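Local coordinates for protein type I site-specific restriction-modification system, R (Restriction) subunit (Vibrio vulnificus, PDB 3H1T) that probably serves as the ATP-dependent motor and DNA-cleaving subunit of a type I restriction enzyme, this construct being its N-terminal 590 residues, at residues 89-100 with 116-127. Numbering follows the deposited sequence.
Sequences AVVEAKPENSPV and LKFAYSTNGHEI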
ATOM      1  N   ALA A  89      -0.004  -9.641 -21.538  1.00 19.54           N
ATOM      2  CA  ALA A  89      -0.227  -8.580 -22.531  1.00 18.16           C
ATOM      3  C   ALA A  89      -1.588  -7.899 -22.405  1.00 19.92           C
ATOM      4  O   ALA A  89      -2.472  -8.358 -21.684  1.00 19.67           O
ATOM      5  CB  ALA A  89      -0.054  -9.126 -23.959  1.00 17.57           C
ATOM      6  N   VAL A  90      -1.761  -6.802 -23.128  1.00 22.75           N
ATOM      7  CA  VAL A  90      -3.023  -6.085 -23.071  1.00 23.78           C
ATOM      8  C   VAL A  90      -3.411  -5.531 -24.444  1.00 25.06           C
ATOM      9  O   VAL A  90      -2.545  -5.181 -25.247  1.00 24.14           O
ATOM     10  CB  VAL A  90      -2.941  -4.956 -21.995  1.00 25.66           C
ATOM     11  CG1 VAL A  90      -1.990  -3.851 -22.439  1.00 23.82           C
ATOM     12  CG2 VAL A  90      -4.330  -4.435 -21.690  1.00 23.99           C
ATOM     13  N   VAL A  91      -4.710  -5.468 -24.711  1.00 22.79           N
ATOM     14  CA  VAL A  91      -5.191  -4.997 -26.000  1.00 23.24           C
ATOM     15  C   VAL A  91      -6.219  -3.872 -25.931  1.00 24.82           C
ATOM     16  O   VAL A  91      -7.142  -3.902 -25.122  1.00 24.73           O
ATOM     17  CB  VAL A  91      -5.859  -6.159 -26.797  1.00 24.86           C
ATOM     18  CG1 VAL A  91      -6.234  -5.692 -28.207  1.00 24.02           C
ATOM     19  CG2 VAL A  91      -4.917  -7.342 -26.860  1.00 24.91           C
ATOM     20  N   GLU A  92      -6.066  -2.882 -26.794  1.00 30.26           N
ATOM     21  CA  GLU A  92      -7.022  -1.790 -26.868  1.00 33.02           C
ATOM     22  C   GLU A  92      -7.728  -1.988 -28.210  1.00 34.34           C
ATOM     23  O   GLU A  92      -7.088  -1.973 -29.258  1.00 35.45           O
ATOM     24  CB  GLU A  92      -6.313  -0.428 -26.835  1.00 36.80           C
ATOM     25  CG  GLU A  92      -6.687   0.504 -25.677  1.00 40.89           C
ATOM     26  CD  GLU A  92      -8.176   0.832 -25.584  1.00 41.84           C
ATOM     27  OE1 GLU A  92      -8.717   1.496 -26.495  1.00 41.59           O
ATOM     28  OE2 GLU A  92      -8.802   0.423 -24.581  1.00 42.67           O
ATOM     29  N   ALA A  93      -9.035  -2.194 -28.188  1.00 37.21           N
ATOM     30  CA  ALA A  93      -9.755  -2.399 -29.433  1.00 38.80           C
ATOM     31  C   ALA A  93     -10.467  -1.117 -29.810  1.00 38.62           C
ATOM     32  O   ALA A  93     -10.744  -0.276 -28.957  1.00 39.77           O
ATOM     33  CB  ALA A  93     -10.760  -3.548 -29.285  1.00 37.73           C
ATOM     34  N   LYS A  94     -10.729  -0.952 -31.094  1.00 33.72           N
ATOM     35  CA  LYS A  94     -11.413   0.220 -31.585  1.00 33.53           C
ATOM     36  C   LYS A  94     -12.294  -0.257 -32.725  1.00 33.85           C
ATOM     37  O   LYS A  94     -12.086  -1.343 -33.259  1.00 33.80           O
ATOM     38  CB  LYS A  94     -10.407   1.265 -32.078  1.00 46.00           C
ATOM     39  CG  LYS A  94      -9.730   2.042 -30.951  1.00 48.47           C
ATOM     40  CD  LYS A  94     -10.713   2.993 -30.253  1.00 50.93           C
ATOM     41  CE  LYS A  94     -10.202   3.505 -28.893  1.00 50.53           C
ATOM     42  NZ  LYS A  94      -8.969   4.340 -28.954  1.00 50.04           N
ATOM     43  N   PRO A  95     -13.311   0.530 -33.102  1.00 30.68           N
ATOM     44  CA  PRO A  95     -14.178   0.103 -34.211  1.00 29.71           C
ATOM     45  C   PRO A  95     -13.395  -0.079 -35.523  1.00 29.50           C
ATOM     46  O   PRO A  95     -12.428   0.641 -35.766  1.00 28.98           O
ATOM     47  CB  PRO A  95     -15.209   1.231 -34.290  1.00 29.81           C
ATOM     48  CG  PRO A  95     -14.450   2.417 -33.751  1.00 30.61           C
ATOM     49  CD  PRO A  95     -13.718   1.842 -32.576  1.00 30.10           C
ATOM     50  N   GLU A  96     -13.800  -1.025 -36.372  1.00 35.07           N
ATOM     51  CA  GLU A  96     -13.080  -1.265 -37.631  1.00 37.92           C
ATOM     52  C   GLU A  96     -12.814  -0.046 -38.508  1.00 38.74           C
ATOM     53  O   GLU A  96     -11.790   0.019 -39.182  1.00 39.97           O
ATOM     54  CB  GLU A  96     -13.772  -2.344 -38.475  1.00 46.60           C
ATOM     55  CG  GLU A  96     -15.281  -2.276 -38.526  1.00 49.53           C
ATOM     56  CD  GLU A  96     -15.830  -2.663 -39.892  1.00 52.30           C
ATOM     57  OE1 GLU A  96     -15.260  -3.575 -40.539  1.00 52.44           O
ATOM     58  OE2 GLU A  96     -16.837  -2.055 -40.316  1.00 52.95           O
ATOM     59  N   ASN A  97     -13.707   0.931 -38.477  1.00 39.86           N
ATOM     60  CA  ASN A  97     -13.550   2.143 -39.286  1.00 40.50           C
ATOM     61  C   ASN A  97     -12.482   3.131 -38.821  1.00 40.88           C
ATOM     62  O   ASN A  97     -12.131   4.056 -39.554  1.00 41.87           O
ATOM     63  CB  ASN A  97     -14.890   2.872 -39.384  1.00 52.90           C
ATOM     64  CG  ASN A  97     -15.786   2.600 -38.183  1.00 55.97           C
ATOM     65  OD1 ASN A  97     -16.186   3.522 -37.465  1.00 57.77           O
ATOM     66  ND2 ASN A  97     -16.114   1.329 -37.965  1.00 54.01           N
ATOM     67  N   SER A  98     -11.966   2.957 -37.609  1.00 38.30           N
ATOM     68  CA  SER A  98     -10.948   3.869 -37.097  1.00 38.78           C
ATOM     69  C   SER A  98      -9.511   3.349 -37.232  1.00 38.34           C
ATOM     70  O   SER A  98      -9.258   2.150 -37.190  1.00 38.56           O
ATOM     71  CB  SER A  98     -11.241   4.211 -35.629  1.00 56.07           C
ATOM     72  OG  SER A  98     -11.431   3.047 -34.845  1.00 58.86           O
ATOM     73  N   PRO A  99      -8.550   4.266 -37.395  1.00 46.77           N
ATOM     74  CA  PRO A  99      -7.117   3.962 -37.539  1.00 46.49           C
ATOM     75  C   PRO A  99      -6.524   3.212 -36.332  1.00 46.45           C
ATOM     76  O   PRO A  99      -6.879   3.517 -35.190  1.00 46.61           O
ATOM     77  CB  PRO A  99      -6.501   5.355 -37.732  1.00 34.02           C
ATOM     78  CG  PRO A  99      -7.494   6.276 -37.020  1.00 34.56           C
ATOM     79  CD  PRO A  99      -8.802   5.715 -37.472  1.00 34.12           C
ATOM     80  N   VAL A 100      -5.635   2.246 -36.565  1.00 34.23           N
ATOM     81  CA  VAL A 100      -5.043   1.490 -35.457  1.00 33.64           C
ATOM     82  C   VAL A 100      -4.181   2.289 -34.494  1.00 33.33           C
ATOM     83  O   VAL A 100      -4.320   2.151 -33.287  1.00 33.56           O
ATOM     84  CB  VAL A 100      -4.162   0.313 -35.943  1.00 37.03           C
ATOM     85  CG1 VAL A 100      -4.966  -0.966 -35.935  1.00 38.20           C
ATOM     86  CG2 VAL A 100      -3.606   0.611 -37.314  1.00 36.63           C
ATOM     87  N   LEU A 116       2.987  -4.844 -17.669  1.00 27.75           N
ATOM     88  CA  LEU A 116       3.145  -5.766 -18.791  1.00 26.53           C
ATOM     89  C   LEU A 116       4.164  -5.253 -19.790  1.00 28.11           C
ATOM     90  O   LEU A 116       4.422  -4.052 -19.863  1.00 28.92           O
ATOM     91  CB  LEU A 116       1.813  -5.978 -19.505  1.00 20.60           C
ATOM     92  CG  LEU A 116       0.691  -6.306 -18.506  1.00 22.99           C
ATOM     93  CD1 LEU A 116      -0.600  -6.539 -19.255  1.00 20.60           C
ATOM     94  CD2 LEU A 116       1.044  -7.527 -17.650  1.00 22.05           C
ATOM     95  N   LYS A 117       4.746  -6.178 -20.548  1.00 27.32           N
ATOM     96  CA  LYS A 117       5.767  -5.869 -21.547  1.00 26.33           C
ATOM     97  C   LYS A 117       5.250  -5.899 -22.978  1.00 24.96           C
ATOM     98  O   LYS A 117       6.018  -5.665 -23.907  1.00 27.44           O
ATOM     99  CB  LYS A 117       6.912  -6.880 -21.438  1.00 36.68           C
ATOM    100  CG  LYS A 117       8.196  -6.364 -20.820  1.00 42.02           C
ATOM    101  CD  LYS A 117       8.038  -6.057 -19.341  1.00 46.46           C
ATOM    102  CE  LYS A 117       9.376  -5.645 -18.709  1.00 47.51           C
ATOM    103  NZ  LYS A 117       9.436  -4.200 -18.343  1.00 47.35           N
ATOM    104  N   PHE A 118       3.972  -6.194 -23.175  1.00 22.35           N
ATOM    105  CA  PHE A 118       3.428  -6.235 -24.527  1.00 20.24           C
ATOM    106  C   PHE A 118       2.102  -5.488 -24.634  1.00 21.42           C
ATOM    107  O   PHE A 118       1.186  -5.708 -23.849  1.00 20.61           O
ATOM    108  CB  PHE A 118       3.271  -7.693 -24.975  1.00 20.67           C
ATOM    109  CG  PHE A 118       4.548  -8.475 -24.896  1.00 22.09           C
ATOM    110  CD1 PHE A 118       5.594  -8.223 -25.786  1.00 19.48           C
ATOM    111  CD2 PHE A 118       4.758  -9.376 -23.850  1.00 21.80           C
ATOM    112  CE1 PHE A 118       6.841  -8.843 -25.627  1.00 21.49           C
ATOM    113  CE2 PHE A 118       5.994 -10.007 -23.679  1.00 21.97           C
ATOM    114  CZ  PHE A 118       7.041  -9.737 -24.569  1.00 22.25           C
ATOM    115  N   ALA A 119       1.999  -4.595 -25.606  1.00 22.01           N
ATOM    116  CA  ALA A 119       0.773  -3.832 -25.767  1.00 22.51           C
ATOM    117  C   ALA A 119       0.280  -3.847 -27.205  1.00 23.21           C
ATOM    118  O   ALA A 119       1.078  -3.744 -28.133  1.00 24.52           O
ATOM    119  CB  ALA A 119       1.000  -2.385 -25.302  1.00 23.96           C
ATOM    120  N   TYR A 120      -1.031  -3.963 -27.391  1.00 24.80           N
ATOM    121  CA  TYR A 120      -1.613  -4.014 -28.727  1.00 23.53           C
ATOM    122  C   TYR A 120      -2.773  -3.070 -28.944  1.00 21.59           C
ATOM    123  O   TYR A 120      -3.594  -2.851 -28.074  1.00 23.62           O
ATOM    124  CB  TYR A 120      -2.091  -5.431 -29.027  1.00 22.34           C
ATOM    125  CG  TYR A 120      -0.991  -6.439 -28.895  1.00 25.92           C
ATOM    126  CD1 TYR A 120      -0.126  -6.689 -29.962  1.00 25.50           C
ATOM    127  CD2 TYR A 120      -0.748  -7.067 -27.676  1.00 25.27           C
ATOM    128  CE1 TYR A 120       0.962  -7.540 -29.814  1.00 26.46           C
ATOM    129  CE2 TYR A 120       0.340  -7.916 -27.507  1.00 27.82           C
ATOM    130  CZ  TYR A 120       1.195  -8.144 -28.576  1.00 28.88           C
ATOM    131  OH  TYR A 120       2.289  -8.940 -28.382  1.00 30.27           O
ATOM    132  N   SER A 121      -2.833  -2.504 -30.130  1.00 21.50           N
ATOM    133  CA  SER A 121      -3.923  -1.649 -30.498  1.00 23.20           C
ATOM    134  C   SER A 121      -4.448  -2.316 -31.760  1.00 25.00           C
ATOM    135  O   SER A 121      -3.666  -2.694 -32.632  1.00 27.48           O
ATOM    136  CB  SER A 121      -3.417  -0.237 -30.768  1.00 19.76           C
ATOM    137  OG  SER A 121      -4.495   0.580 -31.131  1.00 21.56           O
ATOM    138  N   THR A 122      -5.761  -2.480 -31.866  1.00 22.38           N
ATOM    139  CA  THR A 122      -6.319  -3.125 -33.031  1.00 22.94           C
ATOM    140  C   THR A 122      -7.675  -2.571 -33.382  1.00 24.74           C
ATOM    141  O   THR A 122      -8.394  -2.080 -32.514  1.00 25.40           O
ATOM    142  CB  THR A 122      -6.473  -4.629 -32.802  1.00 25.40           C
ATOM    143  OG1 THR A 122      -7.131  -5.222 -33.930  1.00 27.75           O
ATOM    144  CG2 THR A 122      -7.296  -4.880 -31.543  1.00 24.32           C
ATOM    145  N   ASN A 123      -8.015  -2.650 -34.667  1.00 25.79           N
ATOM    146  CA  ASN A 123      -9.304  -2.194 -35.159  1.00 25.19           C
ATOM    147  C   ASN A 123      -9.972  -3.354 -35.873  1.00 25.41           C
ATOM    148  O   ASN A 123     -10.844  -3.154 -36.718  1.00 27.23           O
ATOM    149  CB  ASN A 123      -9.135  -0.994 -36.107  1.00 27.81           C
ATOM    150  CG  ASN A 123      -8.249  -1.300 -37.320  1.00 28.84           C
ATOM    151  OD1 ASN A 123      -7.650  -2.368 -37.431  1.00 29.63           O
ATOM    152  ND2 ASN A 123      -8.164  -0.340 -38.231  1.00 29.58           N
ATOM    153  N   GLY A 124      -9.570  -4.569 -35.516  1.00 22.91           N
ATOM    154  CA  GLY A 124     -10.140  -5.737 -36.157  1.00 27.51           C
ATOM    155  C   GLY A 124      -9.285  -6.255 -37.302  1.00 28.60           C
ATOM    156  O   GLY A 124      -8.727  -7.357 -37.223  1.00 28.66           O
ATOM    157  N   HIS A 125      -9.147  -5.473 -38.370  1.00 33.89           N
ATOM    158  CA  HIS A 125      -8.332  -5.942 -39.479  1.00 36.73           C
ATOM    159  C   HIS A 125      -6.858  -5.671 -39.292  1.00 36.10           C
ATOM    160  O   HIS A 125      -6.035  -6.418 -39.797  1.00 37.36           O
ATOM    161  CB  HIS A 125      -8.816  -5.391 -40.832  1.00 59.21           C
ATOM    162  CG  HIS A 125      -9.045  -3.914 -40.858  1.00 63.39           C
ATOM    163  ND1 HIS A 125     -10.172  -3.328 -40.324  1.00 66.51           N
ATOM    164  CD2 HIS A 125      -8.337  -2.914 -41.441  1.00 67.35           C
ATOM    165  CE1 HIS A 125     -10.153  -2.030 -40.582  1.00 67.99           C
ATOM    166  NE2 HIS A 125      -9.052  -1.754 -41.259  1.00 67.47           N
ATOM    167  N   GLU A 126      -6.515  -4.634 -38.542  1.00 34.86           N
ATOM    168  CA  GLU A 126      -5.104  -4.330 -38.317  1.00 32.38           C
ATOM    169  C   GLU A 126      -4.699  -4.524 -36.863  1.00 31.49           C
ATOM    170  O   GLU A 126      -5.523  -4.427 -35.957  1.00 29.32           O
ATOM    171  CB  GLU A 126      -4.783  -2.898 -38.741  1.00 41.25           C
ATOM    172  CG  GLU A 126      -4.714  -2.683 -40.222  1.00 44.34           C
ATOM    173  CD  GLU A 126      -4.843  -1.223 -40.583  1.00 49.27           C
ATOM    174  OE1 GLU A 126      -5.856  -0.603 -40.193  1.00 50.06           O
ATOM    175  OE2 GLU A 126      -3.938  -0.697 -41.264  1.00 51.78           O
ATOM    176  N   ILE A 127      -3.415  -4.791 -36.652  1.00 29.88           N
ATOM    177  CA  ILE A 127      -2.884  -5.000 -35.317  1.00 28.82           C
ATOM    178  C   ILE A 127      -1.579  -4.241 -35.163  1.00 27.94           C
ATOM    179  O   ILE A 127      -0.657  -4.424 -35.944  1.00 29.80           O
ATOM    180  CB  ILE A 127      -2.638  -6.495 -35.067  1.00 27.63           C
ATOM    181  CG1 ILE A 127      -3.964  -7.257 -35.204  1.00 27.58           C
ATOM    182  CG2 ILE A 127      -2.045  -6.700 -33.690  1.00 29.03           C
ATOM    183  CD1 ILE A 127      -3.818  -8.769 -35.300  1.00 26.25           C
TER
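Ala89 CB lies in the plane of the Tyr120 ring, at its edge, 3.8 Å from CE2; a methyl is small enough to fit there, while the Tyr120 hydroxyl is hydrogen-bonded to Glu129. The His125 ring has Asn123 OD1 over one face and Glu96 O at its edge, 3.0 Å from CE1. Asparagine suits position 123 because its amide hydrogen-bonds at both ends. Its ND2 gives both hydrogens nearly in the amide plane, to Ser98 O (2.9 Å) and to Glu126 OE1, and its OD1 accepts from Glu126 N. This amide ties the 95-98 turn to the 123-126 loop. Val100 CG1 packs 3.4 Å from Glu126 CB, and a chi1 of 180° directs Ser121 OG to Val100 O (2.7 Å). Between the parallel strands, Glu92 N reaches Tyr120 O at 2.8 Å and Thr122 N reaches Glu92 O at 3.0 Å; beta-branched Val91 and Thr122 meet through CG1 and CG2 on the face that also carries Tyr120. Helix 104-114 links the two adjacent strands and packs on the face carrying Val90 and Glu92: a beta-alpha-beta crossover. Glu92-Ala93-Lys94, with Asp77 beside Glu92, matches the signature of PD-(D/E)XK nucleases, consistent with the endonuclease domain of an HsdR subunit.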